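Local structure of listeriolysin O (Listeria monocytogenes, 4CDB) at residues 36-41 / 358-363; 151-156 / 338-343; 277-282 / 294-299; 382-387 / 425-430. The protein binds cholesterol-containing host membranes and, after a major conformational change, assembles into an oligomeric pore that lyses the cell. All coordinates share one frame; numbering follows the deposited sequence.

Overall arrangement
Interactions 1 and 4 both use strand 362-385, near its two ends, with centres about 71 Å apart on opposite sides of the chain's centre. Interaction 1, partly buried, pairs it in parallel with the short strand 39-41, interaction 4 antiparallel with strand 426-432; both rest on backbone bonds, and the surface contact 4 adds polar side-chain pairs. Interactions 2 and 3 lie within the sequence loop closed by interaction 1 and work through side chains. Interaction 3 is buried, apolar and helix-to-helix. Interaction 2, partly buried, its centre about 32 Å from that of the chain, combines an aromatic pair with charged side chains at the surface. No two of the four touch; the nearest atoms, in interactions 1 and 3, are about 20 Å apart.

Interaction 1 of 4, residues 36-41 / 358-363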
loop_
_atom_site.group_PDB
_atom_site.type_symbol
_atom_site.label_atom_id
_atom_site.label_comp_id
_atom_site.label_asym_id
_atom_site.label_seq_id
_atom_site.Cartn_x
_atom_site.Cartn_y
_atom_site.Cartn_z
ATOM N N ASN A 36 -12.555 -8.454 -20.806
ATOM C CA ASN A 36 -12.042 -7.177 -21.293
ATOM C C ASN A 36 -13.041 -6.019 -21.222
ATOM O O ASN A 36 -12.787 -4.940 -21.758
ATOM C CB ASN A 36 -11.517 -7.330 -22.723
ATOM C CG ASN A 36 -10.366 -8.314 -22.820
ATOM O OD1 ASN A 36 -9.542 -8.416 -21.911
ATOM N ND2 ASN A 36 -10.304 -9.045 -23.927
ATOM N N VAL A 37 -14.171 -6.244 -20.560
ATOM C CA VAL A 37 -15.199 -5.214 -20.429
ATOM C C VAL A 37 -14.843 -4.157 -19.379
ATOM O O VAL A 37 -15.011 -2.958 -19.610
ATOM C CB VAL A 37 -16.580 -5.839 -20.118
ATOM C CG1 VAL A 37 -17.524 -4.810 -19.524
ATOM C CG2 VAL A 37 -17.174 -6.444 -21.379
ATOM N N LEU A 38 -14.339 -4.602 -18.233
ATOM C CA LEU A 38 -13.988 -3.689 -17.150
ATOM C C LEU A 38 -12.474 -3.566 -17.012
ATOM O O LEU A 38 -11.809 -4.480 -16.519
ATOM C CB LEU A 38 -14.599 -4.165 -15.831
ATOM C CG LEU A 38 -16.121 -4.311 -15.804
ATOM C CD1 LEU A 38 -16.569 -4.946 -14.501
ATOM C CD2 LEU A 38 -16.784 -2.960 -15.991
ATOM N N VAL A 39 -11.935 -2.431 -17.447
ATOM C CA VAL A 39 -10.493 -2.215 -17.428
ATOM C C VAL A 39 -10.098 -0.844 -16.883
ATOM O O VAL A 39 -10.796 0.149 -17.090
ATOM C CB VAL A 39 -9.883 -2.368 -18.840
ATOM C CG1 VAL A 39 -9.902 -3.823 -19.276
ATOM C CG2 VAL A 39 -10.634 -1.503 -19.837
ATOM N N TYR A 40 -8.972 -0.805 -16.176
ATOM C CA TYR A 40 -8.344 0.455 -15.801
ATOM C C TYR A 40 -6.946 0.548 -16.402
ATOM O O TYR A 40 -6.041 -0.190 -16.011
ATOM C CB TYR A 40 -8.269 0.623 -14.282
ATOM C CG TYR A 40 -7.381 1.776 -13.869
ATOM C CD1 TYR A 40 -7.780 3.092 -14.073
ATOM C CD2 TYR A 40 -6.138 1.552 -13.290
ATOM C CE1 TYR A 40 -6.968 4.151 -13.707
ATOM C CE2 TYR A 40 -5.321 2.604 -12.920
ATOM C CZ TYR A 40 -5.741 3.901 -13.130
ATOM O OH TYR A 40 -4.929 4.950 -12.762
ATOM N N HIS A 41 -6.774 1.455 -17.356
ATOM C CA HIS A 41 -5.470 1.674 -17.964
ATOM C C HIS A 41 -4.749 2.819 -17.261
ATOM O O HIS A 41 -5.114 3.984 -17.421
ATOM C CB HIS A 41 -5.615 1.958 -19.460
ATOM C CG HIS A 41 -6.235 0.835 -20.230
ATOM N ND1 HIS A 41 -5.654 -0.413 -20.322
ATOM C CD2 HIS A 41 -7.380 0.770 -20.950
ATOM C CE1 HIS A 41 -6.418 -1.197 -21.060
ATOM N NE2 HIS A 41 -7.472 -0.504 -21.455
ATOM N N GLU A 358 -21.865 -14.853 -14.839
ATOM C CA GLU A 358 -20.420 -14.967 -14.681
ATOM C C GLU A 358 -19.850 -13.781 -13.907
ATOM O O GLU A 358 -20.358 -12.662 -13.998
ATOM C CB GLU A 358 -19.743 -15.084 -16.046
ATOM C CG GLU A 358 -18.493 -15.942 -16.039
ATOM C CD GLU A 358 -18.798 -17.426 -15.968
ATOM O OE1 GLU A 358 -19.958 -17.811 -16.221
ATOM O OE2 GLU A 358 -17.872 -18.205 -15.667
ATOM N N LEU A 359 -18.791 -14.038 -13.146
ATOM C CA LEU A 359 -18.196 -13.025 -12.285
ATOM C C LEU A 359 -17.483 -11.942 -13.095
ATOM O O LEU A 359 -16.646 -12.239 -13.948
ATOM C CB LEU A 359 -17.227 -13.683 -11.299
ATOM C CG LEU A 359 -16.764 -12.869 -10.089
ATOM C CD1 LEU A 359 -17.956 -12.363 -9.297
ATOM C CD2 LEU A 359 -15.856 -13.707 -9.205
ATOM N N ALA A 360 -17.833 -10.687 -12.831
ATOM C CA ALA A 360 -17.202 -9.551 -13.496
ATOM C C ALA A 360 -15.910 -9.174 -12.785
ATOM O O ALA A 360 -15.916 -8.899 -11.585
ATOM C CB ALA A 360 -18.148 -8.364 -13.526
ATOM N N VAL A 361 -14.808 -9.157 -13.527
ATOM C CA VAL A 361 -13.503 -8.859 -12.948
ATOM C C VAL A 361 -12.911 -7.584 -13.545
ATOM O O VAL A 361 -12.898 -7.405 -14.764
ATOM C CB VAL A 361 -12.513 -10.026 -13.161
ATOM C CG1 VAL A 361 -11.198 -9.757 -12.431
ATOM C CG2 VAL A 361 -13.131 -11.346 -12.699
ATOM N N ILE A 362 -12.428 -6.696 -12.680
ATOM C CA ILE A 362 -11.762 -5.482 -13.134
ATOM C C ILE A 362 -10.294 -5.753 -13.460
ATOM O O ILE A 362 -9.521 -6.179 -12.600
ATOM C CB ILE A 362 -11.850 -4.352 -12.091
ATOM C CG1 ILE A 362 -13.309 -4.025 -11.770
ATOM C CG2 ILE A 362 -11.133 -3.111 -12.593
ATOM C CD1 ILE A 362 -13.476 -2.790 -10.894
ATOM N N LYS A 363 -9.914 -5.498 -14.708
ATOM C CA LYS A 363 -8.538 -5.700 -15.142
ATOM C C LYS A 363 -7.735 -4.406 -15.041
ATOM O O LYS A 363 -8.002 -3.442 -15.757
ATOM C CB LYS A 363 -8.506 -6.242 -16.573
ATOM C CG LYS A 363 -7.108 -6.440 -17.132
ATOM C CD LYS A 363 -7.132 -7.356 -18.346
ATOM C CE LYS A 363 -7.675 -8.731 -17.979
ATOM N NZ LYS A 363 -7.727 -9.654 -19.148
HETATM O O HOH W 1 -14.085 -7.428 -17.211
#
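The flat groups that join Leu38 and Tyr40 to Lys363 are peptide units. Lys363 N meets the Leu38 carbonyl from 21° out of its plane, at 2.8 Å from Leu38 O. Ile362 CA lies near the same oxygen, 3.5 Å from Leu38 O in a CA-H...O contact. The Lys363 carbonyl has a similar setting: Tyr40 N donates to Lys363 O at 2.8 Å, also tilted from the plane, while Val39 CA comes within 3.2 Å of Lys363 O. The bond from Lys363 N is almost straight, 178° at the hydrogen, and the one from Tyr40 N only a little bent. One residue thus bonds to positions on both sides of Val39, the pattern of a parallel bridge, here pairing strand 39-41 with the start of strand 362-385. Ahead of the bridge a water takes over, accepting from Leu38 N at 3.0 Å and donating to Val361 O at 2.7 Å. Leu38 CD1, anti to CA (chi2 173°), reaches Ala360 CB at 3.9 Å, and helix 97-100 packs on the same leucine through Leu99 and Val100. Val39 and Lys363 lie side by side, pointing the same way. The ring of Tyr40 leads off to a hydrogen bond between its OH and Ser177 OG. Backbone hydrogen bonds and one bridging water supply the polar linkage, so the pairing depends little on side-chain polarity, while Leu38 adds apolar contact.

Interaction 2 of 4, residues 151-156 / 338-343; sequences WNEKYA and FNRETP
Trp151 and Phe338 slide past each other in opposite directions, and CZ3 and CE3 of the indole come up to CE2 of the phenyl ring. The six-membered ring of Trp151 and the Phe338 ring have centroids 5.8 Å apart and planes inclined at 43°, an oblique pair that is neither a stack nor a T-shape. Trp151 CZ3 makes the closest touch, 3.7 Å from Phe338 CE2, and comes at the phenylalanine's edge, near its plane. A face of the indole is covered near its rim by Ala156 CA, and Pro343 CA lies in the plane of the Phe338 ring at its edge. Asn152 crosses Phe338 at about a right angle, its OD1 4.2 Å from Phe338 CE2. The other neighbour of this asparagine is Arg340, whose chain, extended from CG to NE, passes it at a slant. Arg340 CG passes 4.1 Å from Asn152 ND2, and farther out Arg340 NH1 lies 3.7 Å from Asn152 CB. Beyond it, the Glu153 carboxylate and the guanidinium are nearly coplanar, 19° apart, yet Glu153 OE2 stays 4.1 Å from Arg340 NH2, too far for a salt bridge. That bridge is made by NH2 to Glu149 OE1, one turn back in the helix. Next to Arg340, Asn339 OD1 accepts from Glu341 N at 2.8 Å, an Asx turn that shapes the loop. The contact joins the C-terminal end of helix 137-152 to the loop between strands 319-324 and 345-353, with Trp151 NE1 bonded to Pro121 O and Phe338 meeting Tyr217 of sheet strand 207-222.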
loop_
_atom_site.group_PDB
_atom_site.type_symbol
_atom_site.label_atom_id
_atom_site.label_comp_id
_atom_site.label_asym_id
_atom_site.label_seq_id
_atom_site.Cartn_x
_atom_site.Cartn_y
_atom_site.Cartn_z
ATOM N N TRP A 151 -30.534 -12.885 13.368
ATOM C CA TRP A 151 -29.339 -13.525 13.903
ATOM C C TRP A 151 -29.070 -13.077 15.337
ATOM O O TRP A 151 -28.685 -13.881 16.185
ATOM C CB TRP A 151 -28.121 -13.228 13.023
ATOM C CG TRP A 151 -26.863 -13.902 13.504
ATOM C CD1 TRP A 151 -26.469 -15.184 13.246
ATOM C CD2 TRP A 151 -25.838 -13.327 14.327
ATOM N NE1 TRP A 151 -25.263 -15.442 13.857
ATOM C CE2 TRP A 151 -24.856 -14.318 14.527
ATOM C CE3 TRP A 151 -25.657 -12.071 14.913
ATOM C CZ2 TRP A 151 -23.708 -14.092 15.289
ATOM C CZ3 TRP A 151 -24.519 -11.848 15.670
ATOM C CH2 TRP A 151 -23.559 -12.852 15.851
ATOM N N ASN A 152 -29.276 -11.789 15.598
ATOM C CA ASN A 152 -29.062 -11.229 16.928
ATOM C C ASN A 152 -30.030 -11.785 17.971
ATOM O O ASN A 152 -29.765 -11.715 19.170
ATOM C CB ASN A 152 -29.160 -9.700 16.893
ATOM C CG ASN A 152 -27.977 -9.051 16.196
ATOM O OD1 ASN A 152 -26.844 -9.517 16.304
ATOM N ND2 ASN A 152 -28.238 -7.961 15.482
ATOM N N GLU A 153 -31.146 -12.338 17.509
ATOM C CA GLU A 153 -32.207 -12.783 18.408
ATOM C C GLU A 153 -32.334 -14.304 18.515
ATOM O O GLU A 153 -33.230 -14.807 19.191
ATOM C CB GLU A 153 -33.550 -12.179 17.987
ATOM C CG GLU A 153 -33.615 -10.662 18.086
ATOM C CD GLU A 153 -34.933 -10.094 17.586
ATOM O OE1 GLU A 153 -35.811 -10.882 17.174
ATOM O OE2 GLU A 153 -35.090 -8.855 17.604
ATOM N N LYS A 154 -31.445 -15.034 17.847
ATOM C CA LYS A 154 -31.485 -16.494 17.887
ATOM C C LYS A 154 -30.110 -17.121 18.089
ATOM O O LYS A 154 -29.977 -18.129 18.781
ATOM C CB LYS A 154 -32.104 -17.063 16.607
ATOM C CG LYS A 154 -33.618 -17.013 16.541
ATOM C CD LYS A 154 -34.136 -17.986 15.490
ATOM C CE LYS A 154 -35.583 -17.702 15.123
ATOM N NZ LYS A 154 -36.046 -18.587 14.017
ATOM N N TYR A 155 -29.090 -16.529 17.475
ATOM C CA TYR A 155 -27.774 -17.152 17.435
ATOM C C TYR A 155 -26.687 -16.324 18.112
ATOM O O TYR A 155 -25.610 -16.839 18.410
ATOM C CB TYR A 155 -27.377 -17.458 15.984
ATOM C CG TYR A 155 -28.433 -18.227 15.223
ATOM C CD1 TYR A 155 -28.545 -19.606 15.353
ATOM C CD2 TYR A 155 -29.329 -17.572 14.388
ATOM C CE1 TYR A 155 -29.518 -20.311 14.666
ATOM C CE2 TYR A 155 -30.303 -18.271 13.697
ATOM C CZ TYR A 155 -30.393 -19.639 13.839
ATOM O OH TYR A 155 -31.361 -20.334 13.153
ATOM N N ALA A 156 -26.972 -15.048 18.356
ATOM C CA ALA A 156 -25.980 -14.135 18.920
ATOM C C ALA A 156 -25.415 -14.626 20.250
ATOM O O ALA A 156 -24.210 -14.553 20.485
ATOM C CB ALA A 156 -26.572 -12.745 19.079
ATOM N N PHE A 338 -17.792 -8.383 15.574
ATOM C CA PHE A 338 -19.076 -7.767 15.253
ATOM C C PHE A 338 -20.010 -7.705 16.460
ATOM O O PHE A 338 -20.111 -8.660 17.231
ATOM C CB PHE A 338 -19.742 -8.537 14.107
ATOM C CG PHE A 338 -21.188 -8.185 13.885
ATOM C CD1 PHE A 338 -21.557 -6.915 13.466
ATOM C CD2 PHE A 338 -22.177 -9.137 14.066
ATOM C CE1 PHE A 338 -22.889 -6.600 13.252
ATOM C CE2 PHE A 338 -23.510 -8.829 13.853
ATOM C CZ PHE A 338 -23.864 -7.559 13.445
ATOM N N ASN A 339 -20.683 -6.569 16.624
ATOM C CA ASN A 339 -21.705 -6.432 17.658
ATOM C C ASN A 339 -22.875 -5.562 17.199
ATOM O O ASN A 339 -22.783 -4.869 16.185
ATOM C CB ASN A 339 -21.104 -5.903 18.963
ATOM C CG ASN A 339 -21.009 -4.391 18.996
ATOM O OD1 ASN A 339 -21.958 -3.707 19.381
ATOM N ND2 ASN A 339 -19.856 -3.861 18.602
ATOM N N ARG A 340 -23.967 -5.600 17.960
ATOM C CA ARG A 340 -25.223 -4.952 17.579
ATOM C C ARG A 340 -25.102 -3.442 17.371
ATOM O O ARG A 340 -25.736 -2.880 16.478
ATOM C CB ARG A 340 -26.303 -5.240 18.626
ATOM C CG ARG A 340 -27.723 -4.928 18.170
ATOM C CD ARG A 340 -28.710 -5.060 19.323
ATOM N NE ARG A 340 -30.096 -5.118 18.863
ATOM C CZ ARG A 340 -30.855 -6.208 18.912
ATOM N NH1 ARG A 340 -30.369 -7.338 19.408
ATOM N NH2 ARG A 340 -32.105 -6.168 18.470
ATOM N N GLU A 341 -24.292 -2.793 18.200
ATOM C CA GLU A 341 -24.138 -1.340 18.144
ATOM C C GLU A 341 -23.428 -0.872 16.875
ATOM O O GLU A 341 -23.792 0.151 16.294
ATOM C CB GLU A 341 -23.403 -0.829 19.387
ATOM C CG GLU A 341 -24.286 -0.677 20.619
ATOM C CD GLU A 341 -24.971 -1.969 21.026
ATOM O OE1 GLU A 341 -24.284 -3.008 21.118
ATOM O OE2 GLU A 341 -26.199 -1.943 21.257
ATOM N N THR A 342 -22.413 -1.620 16.454
ATOM C CA THR A 342 -21.704 -1.318 15.215
ATOM C C THR A 342 -21.976 -2.396 14.168
ATOM O O THR A 342 -21.260 -3.395 14.095
ATOM C CB THR A 342 -20.186 -1.181 15.448
ATOM O OG1 THR A 342 -19.650 -2.432 15.894
ATOM C CG2 THR A 342 -19.907 -0.115 16.498
ATOM N N PRO A 343 -23.019 -2.190 13.348
ATOM C CA PRO A 343 -23.488 -3.196 12.389
ATOM C C PRO A 343 -22.652 -3.256 11.117
ATOM O O PRO A 343 -22.701 -4.262 10.407
ATOM C CB PRO A 343 -24.917 -2.735 12.055
ATOM C CG PRO A 343 -25.141 -1.444 12.826
ATOM C CD PRO A 343 -23.801 -0.949 13.254
#

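Interaction 3 of 4, residues 277-282 / 294-299. With NA (sodium ion), chain Q.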
loop_
_atom_site.group_PDB
_atom_site.type_symbol
_atom_site.label_atom_id
_atom_site.label_comp_id
_atom_site.label_asym_id
_atom_site.label_seq_id
_atom_site.Cartn_x
_atom_site.Cartn_y
_atom_site.Cartn_z
ATOM N N VAL A 277 12.365 0.226 5.954
ATOM C CA VAL A 277 11.129 0.914 6.321
ATOM C C VAL A 277 9.893 0.017 6.222
ATOM O O VAL A 277 9.039 0.029 7.109
ATOM C CB VAL A 277 10.934 2.197 5.484
ATOM C CG1 VAL A 277 9.588 2.834 5.775
ATOM C CG2 VAL A 277 12.058 3.180 5.768
ATOM N N LYS A 278 9.816 -0.773 5.154
ATOM C CA LYS A 278 8.711 -1.711 4.968
ATOM C C LYS A 278 8.624 -2.697 6.131
ATOM O O LYS A 278 7.566 -2.859 6.737
ATOM C CB LYS A 278 8.867 -2.471 3.647
ATOM C CG LYS A 278 7.724 -3.429 3.326
ATOM C CD LYS A 278 6.445 -2.681 2.975
ATOM C CE LYS A 278 5.366 -3.621 2.449
ATOM N NZ LYS A 278 4.902 -4.597 3.476
ATOM N N ALA A 279 9.745 -3.340 6.444
ATOM C CA ALA A 279 9.806 -4.298 7.544
ATOM C C ALA A 279 9.464 -3.632 8.872
ATOM O O ALA A 279 8.799 -4.224 9.723
ATOM C CB ALA A 279 11.182 -4.939 7.612
ATOM N N ALA A 280 9.924 -2.396 9.041
ATOM C CA ALA A 280 9.607 -1.617 10.230
ATOM C C ALA A 280 8.108 -1.347 10.306
ATOM O O ALA A 280 7.495 -1.500 11.364
ATOM C CB ALA A 280 10.381 -0.314 10.227
ATOM N N PHE A 281 7.531 -0.940 9.179
ATOM C CA PHE A 281 6.096 -0.695 9.085
ATOM C C PHE A 281 5.307 -1.967 9.380
ATOM O O PHE A 281 4.297 -1.929 10.083
ATOM C CB PHE A 281 5.727 -0.168 7.695
ATOM C CG PHE A 281 6.018 1.297 7.495
ATOM C CD1 PHE A 281 6.447 2.090 8.546
ATOM C CD2 PHE A 281 5.847 1.882 6.249
ATOM C CE1 PHE A 281 6.708 3.438 8.359
ATOM C CE2 PHE A 281 6.105 3.229 6.055
ATOM C CZ PHE A 281 6.536 4.008 7.112
ATOM N N ASP A 282 5.775 -3.089 8.841
ATOM C CA ASP A 282 5.112 -4.376 9.035
ATOM C C ASP A 282 5.036 -4.769 10.512
ATOM O O ASP A 282 4.041 -5.339 10.961
ATOM C CB ASP A 282 5.821 -5.479 8.240
ATOM C CG ASP A 282 5.747 -5.259 6.740
ATOM O OD1 ASP A 282 4.773 -4.631 6.274
ATOM O OD2 ASP A 282 6.664 -5.718 6.026
ATOM N N VAL A 294 17.402 -2.066 17.022
ATOM C CA VAL A 294 17.291 -0.615 17.147
ATOM C C VAL A 294 17.205 0.131 15.813
ATOM O O VAL A 294 17.003 1.342 15.787
ATOM C CB VAL A 294 18.457 -0.042 17.983
ATOM C CG1 VAL A 294 17.990 1.151 18.804
ATOM C CG2 VAL A 294 19.026 -1.120 18.893
ATOM N N GLU A 295 17.360 -0.588 14.706
ATOM C CA GLU A 295 17.202 0.021 13.389
ATOM C C GLU A 295 15.720 0.167 13.048
ATOM O O GLU A 295 15.274 1.225 12.605
ATOM C CB GLU A 295 17.919 -0.806 12.319
ATOM C CG GLU A 295 18.387 -2.185 12.783
ATOM C CD GLU A 295 17.252 -3.185 12.958
ATOM O OE1 GLU A 295 16.285 -2.882 13.688
ATOM O OE2 GLU A 295 17.334 -4.285 12.373
ATOM N N LEU A 296 14.965 -0.907 13.260
ATOM C CA LEU A 296 13.523 -0.885 13.058
ATOM C C LEU A 296 12.871 -0.020 14.128
ATOM O O LEU A 296 11.911 0.703 13.860
ATOM C CB LEU A 296 12.954 -2.305 13.117
ATOM C CG LEU A 296 13.535 -3.348 12.160
ATOM C CD1 LEU A 296 12.869 -4.697 12.379
ATOM C CD2 LEU A 296 13.386 -2.905 10.716
ATOM N N THR A 297 13.407 -0.098 15.342
ATOM C CA THR A 297 12.888 0.664 16.472
ATOM C C THR A 297 13.065 2.165 16.245
ATOM O O THR A 297 12.227 2.968 16.656
ATOM C CB THR A 297 13.577 0.251 17.792
ATOM O OG1 THR A 297 13.517 -1.174 17.937
ATOM C CG2 THR A 297 12.897 0.904 18.985
ATOM N N ASN A 298 14.154 2.536 15.579
ATOM C CA ASN A 298 14.436 3.940 15.297
ATOM C C ASN A 298 13.522 4.501 14.213
ATOM O O ASN A 298 13.034 5.624 14.324
ATOM C CB ASN A 298 15.902 4.131 14.901
ATOM C CG ASN A 298 16.401 5.538 15.171
ATOM O OD1 ASN A 298 16.262 6.431 14.336
ATOM N ND2 ASN A 298 16.991 5.741 16.345
ATOM N N ILE A 299 13.298 3.714 13.165
ATOM C CA ILE A 299 12.397 4.111 12.089
ATOM C C ILE A 299 10.995 4.365 12.637
ATOM O O ILE A 299 10.384 5.393 12.348
ATOM C CB ILE A 299 12.343 3.049 10.970
ATOM C CG1 ILE A 299 13.705 2.926 10.286
ATOM C CG2 ILE A 299 11.268 3.395 9.947
ATOM C CD1 ILE A 299 13.728 1.937 9.138
HETATM NA NA NA Q . 3.047 -2.424 6.411
#
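Ala280 packs against Leu296 and Ile299 where helices 277-286 and 294-301 cross. The axes of the two segments approach to 8.9 Å at an angle of 77°, and the backbones come nearest where Ala280 CA and Leu296 CA are 4.9 Å apart. The tight part centres on the buried Ala280, Ile299 and Val277. Ala280 CB presses on the branch of Ile299, 3.8 Å from its CG2, and the methyl-only side chain lets Leu296 CD2 come within 3.9 Å of Ala280 N. Ile299 has CG1 anti to its carbonyl carbon (chi1 -65°) and CD1 anti to CA (chi2 -178°), which carries the chain to Val277, crossing that side chain at about a right angle with Ile299 CD1 4.0 Å from Val277 CG2. Beneath this, Val277 CG1 covers a face of the Phe281 ring near its rim, and Phe281 itself reaches strand 262-270 through Leu268 and Thr270. Toward solvent the packing slackens: Ala279 is exposed, and its CB meets Leu296 CD2 at 4.3 Å.

Polar groups of helix 277-286 are turned to another side. Lys278 NZ donates to Asp282 OD1 at 2.8 Å in a salt bridge, received on the syn lone pair of OD1. The same Asp282 OD1 lies 2.8 Å from a sodium ion that Glu209 also binds. Residues 277-282 and 294-299 lie within ranges (274-283 and 291-303) that form transmembrane beta strands in the pore. Between the two segments the helices meet through apolar van der Waals contacts alone, without a hydrogen bond or salt bridge, which is consistent with an interface that can come apart when they refold.

Interaction 4 of 4, residues 382-387 / 425-430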
loop_
_atom_site.group_PDB
_atom_site.type_symbol
_atom_site.label_atom_id
_atom_site.label_comp_id
_atom_site.label_asym_id
_atom_site.label_seq_id
_atom_site.Cartn_x
_atom_site.Cartn_y
_atom_site.Cartn_z
ATOM N N ASN A 382 40.566 11.635 12.723
ATOM C CA ASN A 382 41.278 12.419 13.722
ATOM C C ASN A 382 42.693 11.894 13.948
ATOM O O ASN A 382 42.880 10.763 14.398
ATOM C CB ASN A 382 40.488 12.440 15.032
ATOM C CG ASN A 382 39.050 12.884 14.833
ATOM O OD1 ASN A 382 38.785 13.902 14.193
ATOM N ND2 ASN A 382 38.111 12.111 15.368
ATOM N N ILE A 383 43.683 12.720 13.623
ATOM C CA ILE A 383 45.084 12.328 13.742
ATOM C C ILE A 383 45.707 12.878 15.017
ATOM O O ILE A 383 45.583 14.067 15.314
ATOM C CB ILE A 383 45.918 12.835 12.549
ATOM C CG1 ILE A 383 45.303 12.374 11.230
ATOM C CG2 ILE A 383 47.364 12.364 12.666
ATOM C CD1 ILE A 383 45.238 10.877 11.086
ATOM N N ASP A 384 46.383 12.011 15.765
ATOM C CA ASP A 384 47.106 12.439 16.956
ATOM C C ASP A 384 48.513 11.854 16.970
ATOM O O ASP A 384 48.694 10.641 17.067
ATOM C CB ASP A 384 46.351 12.034 18.224
ATOM C CG ASP A 384 46.915 12.689 19.471
ATOM O OD1 ASP A 384 47.985 12.254 19.943
ATOM O OD2 ASP A 384 46.284 13.640 19.978
ATOM N N HIS A 385 49.508 12.730 16.869
ATOM C CA HIS A 385 50.907 12.322 16.894
ATOM C C HIS A 385 51.570 12.839 18.165
ATOM O O HIS A 385 51.689 14.048 18.363
ATOM C CB HIS A 385 51.629 12.852 15.649
ATOM C CG HIS A 385 53.121 12.696 15.688
ATOM N ND1 HIS A 385 53.760 11.757 16.466
ATOM C CD2 HIS A 385 54.095 13.369 15.030
ATOM C CE1 HIS A 385 55.067 11.859 16.292
ATOM N NE2 HIS A 385 55.296 12.827 15.426
ATOM N N SER A 386 51.997 11.917 19.025
ATOM C CA SER A 386 52.665 12.279 20.269
ATOM C C SER A 386 53.918 11.437 20.491
ATOM O O SER A 386 54.401 11.312 21.617
ATOM C CB SER A 386 51.711 12.128 21.457
ATOM O OG SER A 386 51.398 10.766 21.692
ATOM N N GLY A 387 54.438 10.861 19.412
ATOM C CA GLY A 387 55.623 10.028 19.495
ATOM C C GLY A 387 56.898 10.844 19.543
ATOM O O GLY A 387 56.938 11.976 19.056
ATOM N N HIS A 425 53.788 17.854 19.471
ATOM C CA HIS A 425 52.494 17.183 19.456
ATOM C C HIS A 425 51.661 17.658 18.270
ATOM O O HIS A 425 51.358 18.846 18.151
ATOM C CB HIS A 425 51.757 17.455 20.770
ATOM C CG HIS A 425 50.438 16.759 20.883
ATOM N ND1 HIS A 425 49.270 17.423 21.194
ATOM C CD2 HIS A 425 50.100 15.456 20.732
ATOM C CE1 HIS A 425 48.271 16.560 21.229
ATOM N NE2 HIS A 425 48.746 15.360 20.951
ATOM N N PHE A 426 51.291 16.727 17.395
ATOM C CA PHE A 426 50.559 17.073 16.184
ATOM C C PHE A 426 49.127 16.542 16.200
ATOM O O PHE A 426 48.892 15.361 16.463
ATOM C CB PHE A 426 51.304 16.571 14.944
ATOM C CG PHE A 426 50.556 16.788 13.661
ATOM C CD1 PHE A 426 50.444 18.057 13.114
ATOM C CD2 PHE A 426 49.965 15.724 13.000
ATOM C CE1 PHE A 426 49.753 18.260 11.932
ATOM C CE2 PHE A 426 49.273 15.919 11.818
ATOM C CZ PHE A 426 49.167 17.190 11.283
ATOM N N THR A 427 48.176 17.430 15.927
ATOM C CA THR A 427 46.768 17.060 15.845
ATOM C C THR A 427 46.110 17.722 14.640
ATOM O O THR A 427 46.391 18.879 14.325
ATOM C CB THR A 427 45.992 17.458 17.117
ATOM O OG1 THR A 427 46.215 18.844 17.403
ATOM C CG2 THR A 427 46.440 16.620 18.303
ATOM N N SER A 428 45.236 16.977 13.971
ATOM C CA SER A 428 44.501 17.486 12.821
ATOM C C SER A 428 43.318 16.576 12.508
ATOM O O SER A 428 43.331 15.393 12.847
ATOM C CB SER A 428 45.417 17.600 11.600
ATOM O OG SER A 428 44.750 18.223 10.518
ATOM N N SER A 429 42.297 17.133 11.864
ATOM C CA SER A 429 41.118 16.357 11.492
ATOM C C SER A 429 40.834 16.457 9.998
ATOM O O SER A 429 40.760 17.554 9.441
ATOM C CB SER A 429 39.890 16.813 12.287
ATOM O OG SER A 429 39.979 16.418 13.646
ATOM N N ILE A 430 40.679 15.306 9.355
ATOM C CA ILE A 430 40.318 15.263 7.944
ATOM C C ILE A 430 38.805 15.116 7.803
ATOM O O ILE A 430 38.215 14.179 8.338
ATOM C CB ILE A 430 40.999 14.087 7.231
ATOM C CG1 ILE A 430 42.502 14.096 7.508
ATOM C CG2 ILE A 430 40.718 14.138 5.737
ATOM C CD1 ILE A 430 43.230 12.910 6.926
#
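Asp384 and His425 both carry CG anti to the backbone N (chi1 -169° and -177°), and from these settings the carboxylate and imidazole meet on one face of an antiparallel strand pair in the beta-sandwich domain. His425 NE2 donates to Asp384 OD2 at 3.2 Å, approaching from 35° out of the carboxylate plane, and more weakly to Asp384 OD1 at 3.4 Å. His425 stands just before strand 426-432 begins, and a cis peptide bond precedes it.

Two hydrogen-bonded pairs set the register. Ile383 N reaches Ser428 O at 2.8 Å, and the return bond from Ser428 N to Ile383 O is longer at 3.2 Å. His385 N to Phe426 O is 2.7 Å, matched by Phe426 N to His385 O at 2.9 Å. Asn382 with Ser429, and Asp384 with Thr427, are the non-hydrogen-bonded pairs, and their side chains share the face that carries the Asp-His bond. Ile383, His385, Phe426 and Ser428 point to the other face. There Ile383 CG2 approaches Phe426 CE2 at 4.1 Å, the two side chains crossing obliquely. Trp415 touches both, while Phe393 and Ile395 of strand 391-402, in the second sheet, pack on Ile383. Asn382 ND2 is held by Asn468 and Asn470 next door, which helps fix the amide whose OD1 accepts from Ser429 OG at 2.8 Å.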